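Local coordinates for protein 1,3-1,4-beta-glucanase (PDB 1AQ0) that probably hydrolyses 1,4-beta-glucosidic linkages in mixed 1,3-1,4-beta-D-glucans, as the barley endoglucanase of glycosyl hydrolase family 17, at residues Pro13-Val18 / Asn36-Gln41. Numbering follows the deposited sequence.
Sequences PAASTV and NQAALQ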
ATOM      1  N   PRO A  13      25.612  -8.202 -27.751  1.00 17.00           N
ATOM      2  CA  PRO A  13      24.955  -7.809 -29.001  1.00 13.97           C
ATOM      3  C   PRO A  13      24.825  -6.292 -29.045  1.00 13.88           C
ATOM      4  O   PRO A  13      24.924  -5.624 -28.014  1.00 12.94           O
ATOM      5  CB  PRO A  13      23.571  -8.455 -28.872  1.00 12.71           C
ATOM      6  CG  PRO A  13      23.825  -9.642 -28.022  1.00 13.39           C
ATOM      7  CD  PRO A  13      24.738  -9.092 -26.965  1.00 14.44           C
ATOM      8  N   ALA A  14      24.615  -5.750 -30.241  1.00 14.94           N
ATOM      9  CA  ALA A  14      24.447  -4.314 -30.409  1.00 14.03           C
ATOM     10  C   ALA A  14      23.210  -3.892 -29.607  1.00 14.31           C
ATOM     11  O   ALA A  14      22.281  -4.681 -29.433  1.00 13.82           O
ATOM     12  CB  ALA A  14      24.275  -3.976 -31.887  1.00 15.00           C
ATOM     13  N   ALA A  15      23.181  -2.642 -29.159  1.00 13.71           N
ATOM     14  CA  ALA A  15      22.075  -2.133 -28.354  1.00 14.45           C
ATOM     15  C   ALA A  15      20.699  -2.301 -28.990  1.00 14.30           C
ATOM     16  O   ALA A  15      19.738  -2.638 -28.302  1.00 13.38           O
ATOM     17  CB  ALA A  15      22.321  -0.671 -27.976  1.00 10.89           C
ATOM     18  N   SER A  16      20.607  -2.106 -30.303  1.00 15.95           N
ATOM     19  CA  SER A  16      19.330  -2.240 -31.011  1.00 17.57           C
ATOM     20  C   SER A  16      18.802  -3.677 -30.977  1.00 16.30           C
ATOM     21  O   SER A  16      17.593  -3.909 -30.983  1.00 15.30           O
ATOM     22  CB  SER A  16      19.473  -1.758 -32.457  1.00 18.11           C
ATOM     23  OG  SER A  16      20.642  -2.302 -33.045  1.00 23.92           O
ATOM     24  N   THR A  17      19.716  -4.638 -30.958  1.00 15.50           N
ATOM     25  CA  THR A  17      19.343  -6.046 -30.897  1.00 14.98           C
ATOM     26  C   THR A  17      18.851  -6.359 -29.481  1.00 15.05           C
ATOM     27  O   THR A  17      17.865  -7.077 -29.298  1.00 15.78           O
ATOM     28  CB  THR A  17      20.545  -6.937 -31.238  1.00 16.34           C
ATOM     29  OG1 THR A  17      21.009  -6.606 -32.552  1.00 20.21           O
ATOM     30  CG2 THR A  17      20.175  -8.412 -31.176  1.00 15.49           C
ATOM     31  N   VAL A  18      19.519  -5.786 -28.484  1.00 12.17           N
ATOM     32  CA  VAL A  18      19.143  -6.002 -27.094  1.00 10.70           C
ATOM     33  C   VAL A  18      17.734  -5.463 -26.866  1.00 10.21           C
ATOM     34  O   VAL A  18      16.895  -6.136 -26.267  1.00 12.40           O
ATOM     35  CB  VAL A  18      20.144  -5.342 -26.116  1.00 10.43           C
ATOM     36  CG1 VAL A  18      19.715  -5.589 -24.669  1.00  7.25           C
ATOM     37  CG2 VAL A  18      21.547  -5.907 -26.346  1.00  8.91           C
ATOM     38  N   ASN A  36      24.198   5.453 -21.586  1.00 11.30           N
ATOM     39  CA  ASN A  36      24.807   4.924 -22.798  1.00 10.74           C
ATOM     40  C   ASN A  36      24.035   5.420 -24.016  1.00 10.42           C
ATOM     41  O   ASN A  36      22.842   5.150 -24.168  1.00 11.41           O
ATOM     42  CB  ASN A  36      24.812   3.394 -22.749  1.00 11.92           C
ATOM     43  CG  ASN A  36      25.479   2.778 -23.956  1.00 15.29           C
ATOM     44  OD1 ASN A  36      24.820   2.418 -24.927  1.00 16.52           O
ATOM     45  ND2 ASN A  36      26.796   2.664 -23.908  1.00 16.41           N
ATOM     46  N   GLN A  37      24.746   6.104 -24.901  1.00  9.09           N
ATOM     47  CA  GLN A  37      24.174   6.688 -26.103  1.00 10.42           C
ATOM     48  C   GLN A  37      23.549   5.706 -27.076  1.00  7.51           C
ATOM     49  O   GLN A  37      22.480   5.972 -27.603  1.00 10.23           O
ATOM     50  CB  GLN A  37      25.232   7.544 -26.809  1.00 13.33           C
ATOM     51  CG  GLN A  37      25.689   8.729 -25.967  1.00 17.11           C
ATOM     52  CD  GLN A  37      27.069   9.231 -26.345  1.00 21.79           C
ATOM     53  OE1 GLN A  37      28.080   8.772 -25.802  1.00 21.49           O
ATOM     54  NE2 GLN A  37      27.120  10.176 -27.280  1.00 18.64           N
ATOM     55  N   ALA A  38      24.218   4.590 -27.334  1.00  8.68           N
ATOM     56  CA  ALA A  38      23.690   3.593 -28.255  1.00  8.96           C
ATOM     57  C   ALA A  38      22.365   3.037 -27.722  1.00 11.25           C
ATOM     58  O   ALA A  38      21.385   2.895 -28.462  1.00  8.48           O
ATOM     59  CB  ALA A  38      24.700   2.476 -28.435  1.00 10.71           C
ATOM     60  N   ALA A  39      22.335   2.746 -26.425  1.00 10.52           N
ATOM     61  CA  ALA A  39      21.142   2.214 -25.783  1.00 10.95           C
ATOM     62  C   ALA A  39      19.999   3.225 -25.759  1.00 10.32           C
ATOM     63  O   ALA A  39      18.864   2.882 -26.089  1.00 12.34           O
ATOM     64  CB  ALA A  39      21.460   1.744 -24.373  1.00  9.61           C
ATOM     65  N   LEU A  40      20.294   4.466 -25.384  1.00 10.87           N
ATOM     66  CA  LEU A  40      19.262   5.500 -25.322  1.00  9.83           C
ATOM     67  C   LEU A  40      18.679   5.806 -26.699  1.00 13.07           C
ATOM     68  O   LEU A  40      17.487   6.068 -26.828  1.00 12.29           O
ATOM     69  CB  LEU A  40      19.791   6.763 -24.638  1.00  8.02           C
ATOM     70  CG  LEU A  40      20.057   6.591 -23.141  1.00 10.69           C
ATOM     71  CD1 LEU A  40      20.668   7.841 -22.568  1.00 12.21           C
ATOM     72  CD2 LEU A  40      18.759   6.266 -22.422  1.00 11.43           C
ATOM     73  N   GLN A  41      19.508   5.708 -27.734  1.00 14.20           N
ATOM     74  CA  GLN A  41      19.052   5.952 -29.101  1.00 16.81           C
ATOM     75  C   GLN A  41      18.128   4.811 -29.542  1.00 15.61           C
ATOM     76  O   GLN A  41      17.063   5.051 -30.109  1.00 17.89           O
ATOM     77  CB  GLN A  41      20.257   6.094 -30.052  1.00 19.39           C
ATOM     78  CG  GLN A  41      21.013   7.434 -29.886  1.00 31.31           C
ATOM     79  CD  GLN A  41      22.446   7.423 -30.432  1.00 35.55           C
ATOM     80  OE1 GLN A  41      22.722   6.857 -31.491  1.00 38.79           O
ATOM     81  NE2 GLN A  41      23.359   8.063 -29.704  1.00 35.82           N
TER
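Ala15 lays its methyl group over the peptide link between Ala38 and Ala39, joining the first turns of two neighbouring helices on the outside of the TIM barrel of family 17. Helices 15-25 and 37-43 follow barrel strands 2-4 and 29-32, which lie next to each other in the parallel sheet, and the contact is made where both helices begin. The atoms nearest to Ala15 CB, namely Ala38 C and Ala38 O at 3.7 Å and Ala39 N at 3.8 Å, all belong to one peptide, whose face the methyl covers. The side-chain methyls are more distant neighbours, Ala38 CB at 4.0 Å and Ala39 CB at 4.4 Å from Ala15 CB. Of the three alanines that meet, Ala15 alone aims its CB at the opposite segment; those of Ala38 and Ala39 project obliquely to it. With single methyls at the interface, the backbones come close, the CA atoms of Ala15 and Ala39 being 5.1 Å apart. Burial is modest, 88 Å² summed over both segments, and grades from exposed Ala38 to buried Ala39, which also packs on Leu32 of strand 29-32. Val18, one turn on from Ala15, instead packs on Tyr5. The peptide under the methyl is also fixed from within its own helix. Asn36 is the N-cap, and with CG anti to its backbone N (chi1 -178°) its amide oxygen reaches the first turn: Ala39 N donates to Asn36 OD1 over 2.9 Å at an N-H...O angle of 157°, the donor lying in the plane of the side-chain carbonyl.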